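PDB 1Y9Z: alkaline serine protease from Pseudoalteromonas sp., which probably hydrolyses peptide bonds as a cold-adapted, subtilisin-like serine endopeptidase. Local coordinates for residues Gln195-Gly200 and Gln393-Leu398; Ala408-Asp411 and Gly415-Met418. All coordinates share one frame; numbering follows the deposited sequence.

Contact 1 of 2, residues Gln195-Gly200 and Gln393-Leu398. With NA (sodium ion), chain F; NA (sodium ion), chain E.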
ATOM      1  N   GLN A 195       6.850  12.009 -15.789  1.00  9.76           N
ATOM      2  CA  GLN A 195       6.782  10.600 -16.173  1.00  9.44           C
ATOM      3  C   GLN A 195       5.624   9.925 -15.434  1.00  9.51           C
ATOM      4  O   GLN A 195       5.079   8.941 -15.925  1.00  9.42           O
ATOM      5  CB  GLN A 195       8.084   9.867 -15.837  1.00  8.92           C
ATOM      6  CG  GLN A 195       9.198  10.005 -16.867  1.00  9.69           C
ATOM      7  CD  GLN A 195       8.959   9.177 -18.123  1.00 10.14           C
ATOM      8  OE1 GLN A 195       8.481   8.041 -18.056  1.00 11.08           O
ATOM      9  NE2 GLN A 195       9.316   9.736 -19.274  1.00 11.09           N
ATOM     10  N   VAL A 196       5.259  10.442 -14.258  1.00  9.65           N
ATOM     11  CA  VAL A 196       4.153   9.863 -13.490  1.00  9.72           C
ATOM     12  C   VAL A 196       2.990   9.710 -14.458  1.00 10.13           C
ATOM     13  O   VAL A 196       2.536  10.676 -15.074  1.00 10.74           O
ATOM     14  CB  VAL A 196       3.761  10.751 -12.292  1.00  8.97           C
ATOM     15  CG1 VAL A 196       2.457  10.246 -11.662  1.00 10.00           C
ATOM     16  CG2 VAL A 196       4.871  10.708 -11.249  1.00 10.03           C
ATOM     17  N   GLU A 197       2.508   8.479 -14.570  1.00 10.69           N
ATOM     18  CA  GLU A 197       1.476   8.130 -15.535  1.00 10.85           C
ATOM     19  C   GLU A 197       0.101   7.772 -14.984  1.00 10.41           C
ATOM     20  O   GLU A 197      -0.922   8.081 -15.598  1.00 10.58           O
ATOM     21  CB  GLU A 197       2.019   6.962 -16.358  1.00 13.01           C
ATOM     22  CG  GLU A 197       1.411   6.746 -17.719  1.00 14.38           C
ATOM     23  CD  GLU A 197       2.226   5.754 -18.522  1.00 14.70           C
ATOM     24  OE1 GLU A 197       3.471   5.862 -18.501  1.00 15.45           O
ATOM     25  OE2 GLU A 197       1.635   4.873 -19.175  1.00 16.51           O
ATOM     26  N   ILE A 198       0.073   7.115 -13.835  1.00  9.94           N
ATOM     27  CA  ILE A 198      -1.194   6.691 -13.263  1.00  9.97           C
ATOM     28  C   ILE A 198      -1.036   6.555 -11.755  1.00 10.19           C
ATOM     29  O   ILE A 198       0.084   6.430 -11.257  1.00 10.20           O
ATOM     30  CB  ILE A 198      -1.617   5.348 -13.915  1.00 11.19           C
ATOM     31  CG1 ILE A 198      -3.103   5.088 -13.690  1.00 11.31           C
ATOM     32  CG2 ILE A 198      -0.774   4.207 -13.363  1.00 11.71           C
ATOM     33  CD1 ILE A 198      -3.658   3.993 -14.588  1.00 13.47           C
ATOM     34  N   SER A 199      -2.151   6.590 -11.032  1.00  9.82           N
ATOM     35  CA  SER A 199      -2.130   6.493  -9.580  1.00 10.05           C
ATOM     36  C   SER A 199      -2.804   5.245  -9.041  1.00  9.79           C
ATOM     37  O   SER A 199      -3.659   4.641  -9.694  1.00 10.66           O
ATOM     38  CB  SER A 199      -2.814   7.710  -8.956  1.00 10.17           C
ATOM     39  OG  SER A 199      -2.156   8.913  -9.309  1.00 11.48           O
ATOM     40  N   GLY A 200      -2.405   4.875  -7.830  1.00  9.66           N
ATOM     41  CA  GLY A 200      -2.983   3.721  -7.172  1.00 10.28           C
ATOM     42  C   GLY A 200      -2.980   3.943  -5.673  1.00 10.26           C
ATOM     43  O   GLY A 200      -2.314   4.855  -5.180  1.00 10.26           O
ATOM     44  N   GLN A 393      -1.038  -1.522 -25.932  1.00 13.73           N
ATOM     45  CA  GLN A 393      -2.470  -1.286 -26.052  1.00 13.43           C
ATOM     46  C   GLN A 393      -3.158  -1.310 -24.687  1.00 12.94           C
ATOM     47  O   GLN A 393      -4.057  -0.509 -24.420  1.00 13.75           O
ATOM     48  CB  GLN A 393      -3.090  -2.317 -27.000  1.00 14.74           C
ATOM     49  CG  GLN A 393      -2.793  -2.013 -28.466  1.00 16.01           C
ATOM     50  CD  GLN A 393      -3.213  -3.119 -29.417  1.00 17.02           C
ATOM     51  OE1 GLN A 393      -3.338  -2.897 -30.624  1.00 20.93           O
ATOM     52  NE2 GLN A 393      -3.419  -4.316 -28.886  1.00 15.89           N
ATOM     53  N   VAL A 394      -2.731  -2.219 -23.815  1.00 12.43           N
ATOM     54  CA  VAL A 394      -3.307  -2.301 -22.477  1.00 12.84           C
ATOM     55  C   VAL A 394      -2.916  -1.044 -21.694  1.00 11.81           C
ATOM     56  O   VAL A 394      -3.735  -0.463 -20.981  1.00 12.02           O
ATOM     57  CB  VAL A 394      -2.802  -3.555 -21.728  1.00 11.71           C
ATOM     58  CG1 VAL A 394      -3.260  -3.522 -20.276  1.00 12.18           C
ATOM     59  CG2 VAL A 394      -3.332  -4.810 -22.412  1.00 13.80           C
ATOM     60  N   ARG A 395      -1.658  -0.631 -21.837  1.00 12.14           N
ATOM     61  CA  ARG A 395      -1.152   0.558 -21.161  1.00 11.84           C
ATOM     62  C   ARG A 395      -2.012   1.762 -21.547  1.00 12.37           C
ATOM     63  O   ARG A 395      -2.432   2.541 -20.692  1.00 11.16           O
ATOM     64  CB  ARG A 395       0.310   0.792 -21.561  1.00 12.03           C
ATOM     65  CG  ARG A 395       0.989   1.966 -20.876  1.00 11.93           C
ATOM     66  CD  ARG A 395       2.459   2.007 -21.255  1.00 12.92           C
ATOM     67  NE  ARG A 395       3.144   3.175 -20.714  1.00 11.95           N
ATOM     68  CZ  ARG A 395       4.418   3.464 -20.957  1.00 11.65           C
ATOM     69  NH1 ARG A 395       4.966   4.549 -20.426  1.00 12.43           N
ATOM     70  NH2 ARG A 395       5.145   2.665 -21.728  1.00 12.13           N
ATOM     71  N   ALA A 396      -2.280   1.898 -22.842  1.00 12.20           N
ATOM     72  CA  ALA A 396      -3.096   3.001 -23.338  1.00 13.14           C
ATOM     73  C   ALA A 396      -4.507   2.934 -22.761  1.00 13.18           C
ATOM     74  O   ALA A 396      -5.090   3.960 -22.405  1.00 14.08           O
ATOM     75  CB  ALA A 396      -3.151   2.963 -24.862  1.00 13.63           C
ATOM     76  N   ALA A 397      -5.052   1.725 -22.665  1.00 12.76           N
ATOM     77  CA  ALA A 397      -6.393   1.540 -22.129  1.00 12.75           C
ATOM     78  C   ALA A 397      -6.466   2.004 -20.678  1.00 12.16           C
ATOM     79  O   ALA A 397      -7.423   2.663 -20.273  1.00 12.92           O
ATOM     80  CB  ALA A 397      -6.800   0.077 -22.231  1.00 12.73           C
ATOM     81  N   LEU A 398      -5.449   1.666 -19.891  1.00 11.77           N
ATOM     82  CA  LEU A 398      -5.427   2.062 -18.488  1.00 11.80           C
ATOM     83  C   LEU A 398      -5.379   3.584 -18.352  1.00 11.55           C
ATOM     84  O   LEU A 398      -6.086   4.169 -17.532  1.00 12.08           O
ATOM     85  CB  LEU A 398      -4.222   1.435 -17.780  1.00 11.82           C
ATOM     86  CG  LEU A 398      -4.167  -0.098 -17.764  1.00 12.61           C
ATOM     87  CD1 LEU A 398      -2.883  -0.556 -17.095  1.00 13.30           C
ATOM     88  CD2 LEU A 398      -5.381  -0.654 -17.032  1.00 13.28           C
TER
HETATM   89 NA    NA F 608       5.674   6.608 -17.015  1.00 17.15          NA
HETATM   90 NA    NA E 607       7.889   5.834 -17.371  1.00  8.76          NA

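Contact 2 of 2, residues Ala408-Asp411 and Gly415-Met418. With CA (calcium ion), chain D.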
ATOM      1  N   ALA A 408      -7.446  19.376 -13.489  1.00 18.57           N
ATOM      2  CA  ALA A 408      -7.935  18.752 -14.711  1.00 17.94           C
ATOM      3  C   ALA A 408      -6.791  18.366 -15.641  1.00 16.71           C
ATOM      4  O   ALA A 408      -5.839  19.129 -15.821  1.00 18.24           O
ATOM      5  CB  ALA A 408      -8.892  19.698 -15.431  1.00 19.47           C
ATOM      6  N   GLY A 409      -6.896  17.179 -16.230  1.00 16.48           N
ATOM      7  CA  GLY A 409      -5.873  16.706 -17.142  1.00 15.46           C
ATOM      8  C   GLY A 409      -4.709  16.034 -16.444  1.00 15.10           C
ATOM      9  O   GLY A 409      -4.657  15.965 -15.218  1.00 14.49           O
ATOM     10  N   ARG A 410      -3.764  15.538 -17.231  1.00 13.96           N
ATOM     11  CA  ARG A 410      -2.601  14.871 -16.670  1.00 13.87           C
ATOM     12  C   ARG A 410      -1.768  15.850 -15.851  1.00 13.61           C
ATOM     13  O   ARG A 410      -1.560  16.990 -16.261  1.00 14.76           O
ATOM     14  CB  ARG A 410      -1.737  14.284 -17.789  1.00 14.67           C
ATOM     15  CG  ARG A 410      -0.536  13.500 -17.284  1.00 14.22           C
ATOM     16  CD  ARG A 410       0.302  12.944 -18.428  1.00 15.70           C
ATOM     17  NE  ARG A 410       1.376  12.094 -17.920  1.00 14.72           N
ATOM     18  CZ  ARG A 410       2.111  11.277 -18.670  1.00 14.70           C
ATOM     19  NH1 ARG A 410       3.064  10.544 -18.109  1.00 15.80           N
ATOM     20  NH2 ARG A 410       1.895  11.187 -19.976  1.00 16.71           N
ATOM     21  N   ASP A 411      -1.316  15.413 -14.680  1.00 12.33           N
ATOM     22  CA  ASP A 411      -0.465  16.249 -13.840  1.00 11.66           C
ATOM     23  C   ASP A 411       0.669  15.396 -13.281  1.00 11.00           C
ATOM     24  O   ASP A 411       0.597  14.163 -13.305  1.00 11.44           O
ATOM     25  CB  ASP A 411      -1.262  16.927 -12.713  1.00 11.23           C
ATOM     26  CG  ASP A 411      -2.084  15.954 -11.898  1.00 12.27           C
ATOM     27  OD1 ASP A 411      -3.312  15.883 -12.117  1.00 12.57           O
ATOM     28  OD2 ASP A 411      -1.496  15.263 -11.042  1.00 12.29           O
ATOM     29  N   GLY A 415      -0.592  11.773 -12.490  1.00 10.56           N
ATOM     30  CA  GLY A 415      -0.626  11.263 -13.849  1.00 10.24           C
ATOM     31  C   GLY A 415      -2.017  11.438 -14.435  1.00 10.89           C
ATOM     32  O   GLY A 415      -2.622  12.500 -14.291  1.00 11.45           O
ATOM     33  N   TYR A 416      -2.530  10.403 -15.092  1.00 11.15           N
ATOM     34  CA  TYR A 416      -3.865  10.473 -15.674  1.00 11.38           C
ATOM     35  C   TYR A 416      -4.951  10.261 -14.624  1.00 12.71           C
ATOM     36  O   TYR A 416      -6.135  10.460 -14.898  1.00 13.79           O
ATOM     37  CB  TYR A 416      -4.007   9.449 -16.801  1.00 11.82           C
ATOM     38  CG  TYR A 416      -3.229   9.833 -18.038  1.00 12.64           C
ATOM     39  CD1 TYR A 416      -3.572  10.971 -18.773  1.00 14.34           C
ATOM     40  CD2 TYR A 416      -2.133   9.083 -18.458  1.00 13.24           C
ATOM     41  CE1 TYR A 416      -2.840  11.350 -19.894  1.00 14.46           C
ATOM     42  CE2 TYR A 416      -1.392   9.456 -19.578  1.00 13.74           C
ATOM     43  CZ  TYR A 416      -1.751  10.590 -20.290  1.00 14.85           C
ATOM     44  OH  TYR A 416      -1.007  10.968 -21.385  1.00 17.60           O
ATOM     45  N   GLY A 417      -4.549   9.862 -13.422  1.00 11.73           N
ATOM     46  CA  GLY A 417      -5.522   9.663 -12.363  1.00 11.76           C
ATOM     47  C   GLY A 417      -5.541   8.275 -11.760  1.00 11.58           C
ATOM     48  O   GLY A 417      -4.602   7.496 -11.920  1.00 11.96           O
ATOM     49  N   MET A 418      -6.632   7.968 -11.065  1.00 11.99           N
ATOM     50  CA  MET A 418      -6.794   6.677 -10.411  1.00 12.56           C
ATOM     51  C   MET A 418      -7.144   5.578 -11.405  1.00 12.08           C
ATOM     52  O   MET A 418      -8.072   5.724 -12.202  1.00 12.61           O
ATOM     53  CB  MET A 418      -7.891   6.769  -9.348  1.00 13.47           C
ATOM     54  CG  MET A 418      -8.007   5.531  -8.483  1.00 15.27           C
ATOM     55  SD  MET A 418      -6.556   5.320  -7.438  1.00 18.23           S
ATOM     56  CE  MET A 418      -7.323   4.996  -5.852  1.00 18.49           C
TER
HETATM   57 CA    CA D 604      -5.380  15.496 -13.106  1.00 12.94          CA
HETATM   58  O   HOH W   1      -4.800  13.185 -12.738  1.00 11.93           O

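Contact 1 of 2, residues Gln195-Gly200 and Gln393-Leu398
The carboxylate of Glu-197 lies against the edge of the Arg-395 guanidinium, the two planes only 14° apart. The grip is side-on and bidentate: NE of Arg-395 gives a nearly straight bond to OE2 of Glu-197 (2.7 Å, 176°), while NH1 reaches OE1 at 2.8 Å. Each oxygen accepts through its syn lone pair. Arg-395 gets there by staying extended from CG to NE, with CG anti to the backbone N (chi1 -177°), and its NH2 turns to the carbonyl of Asp-172. OE1 of Glu-197 also binds a sodium ion at 2.8 Å, which the backbone O of Gln-195 holds as well; OE1 of Gln-195 bends round to a second sodium ion at 2.4 Å. The arginine thus fixes the rotation of a metal-binding carboxylate, and an alanine in its place would probably cost this buried group both hydrogen bonds and leave it freer to turn away from the sodium. One residue further along the strand, CD1 of Ile-198 packs on CB of Leu-398 at 4.1 Å. The contact joins strand 196-201, parallel to strand 174-180 in the central sheet, to helix 391-401; Val-375 and Ala-379 of helix 368-385 pack on Ile-198 and Leu-398 respectively.

Contact 2 of 2, residues Ala408-Asp411 and Gly415-Met418
A calcium-binding loop is closed here by a short antiparallel bridge, in which Asp-411 and Gly-415 form a hydrogen-bonded pair. The amide N of Gly-415 donates to O of Asp-411 at 2.8 Å, and in return N of Asp-411 reaches O of Gly-415 at 3.2 Å. That same Gly-415 oxygen accepts a hydrogen bond from a water that is itself a calcium ligand, and CA of Arg-410 makes a C-H...O contact to it, so one carbonyl ties the returning chain to the metal shell. The ion is bound directly by O of Gly-409 and by OD1 of Asp-411, both at 2.3 Å; Asp-404, Leu-405 and Val-407 supply the remaining protein ligands. With its CG tucked between the backbone N and the carbonyl carbon (chi1 52°), Asp-411 turns OD1 to the calcium while OD2 takes the amide N of Thr-414 in the connecting turn. The carboxylate therefore holds metal and turn together. Outside the bridge, the extended aliphatic chain of Arg-410 runs obliquely over one face of the Tyr-416 ring. Its CD makes a CH-pi contact 4.0 Å from the ring centroid, displaced toward the rim, and the guanidinium beyond is inclined 45° to the ring. NH2 of Arg-410 adds a weak hydrogen bond to OH of Tyr-416, strongly bent at 128°, whereas NH1 finds a firmer partner in the carbonyl of Val-196. Both segments belong to the loop between helices 391-401 and 421-430, which lies against strand 196-201, where the side chain of Arg-410 also touches Glu-197.

Overall arrangement
Both segments of contact 1 precede those of contact 2 in the sequence, and the centres of the two contacts lie 10 Å apart on the same side of the molecule. What they share is strand 196-201 of the central sheet: helix 391-401 packs against it in contact 1, and the calcium loop that follows this helix returns to it in contact 2. Two probable backbone hydrogen bonds join them directly, from N of Ser-199 to O of Gly-417 (2.8 Å) and from N of Tyr-416 to O of Glu-197 (2.9 Å). The strand thus begins at the sodium sites and pairs with the loop that carries the calcium. The side chain of Ile-198 is about 14 Å from the bound phenylmethanesulfonic acid.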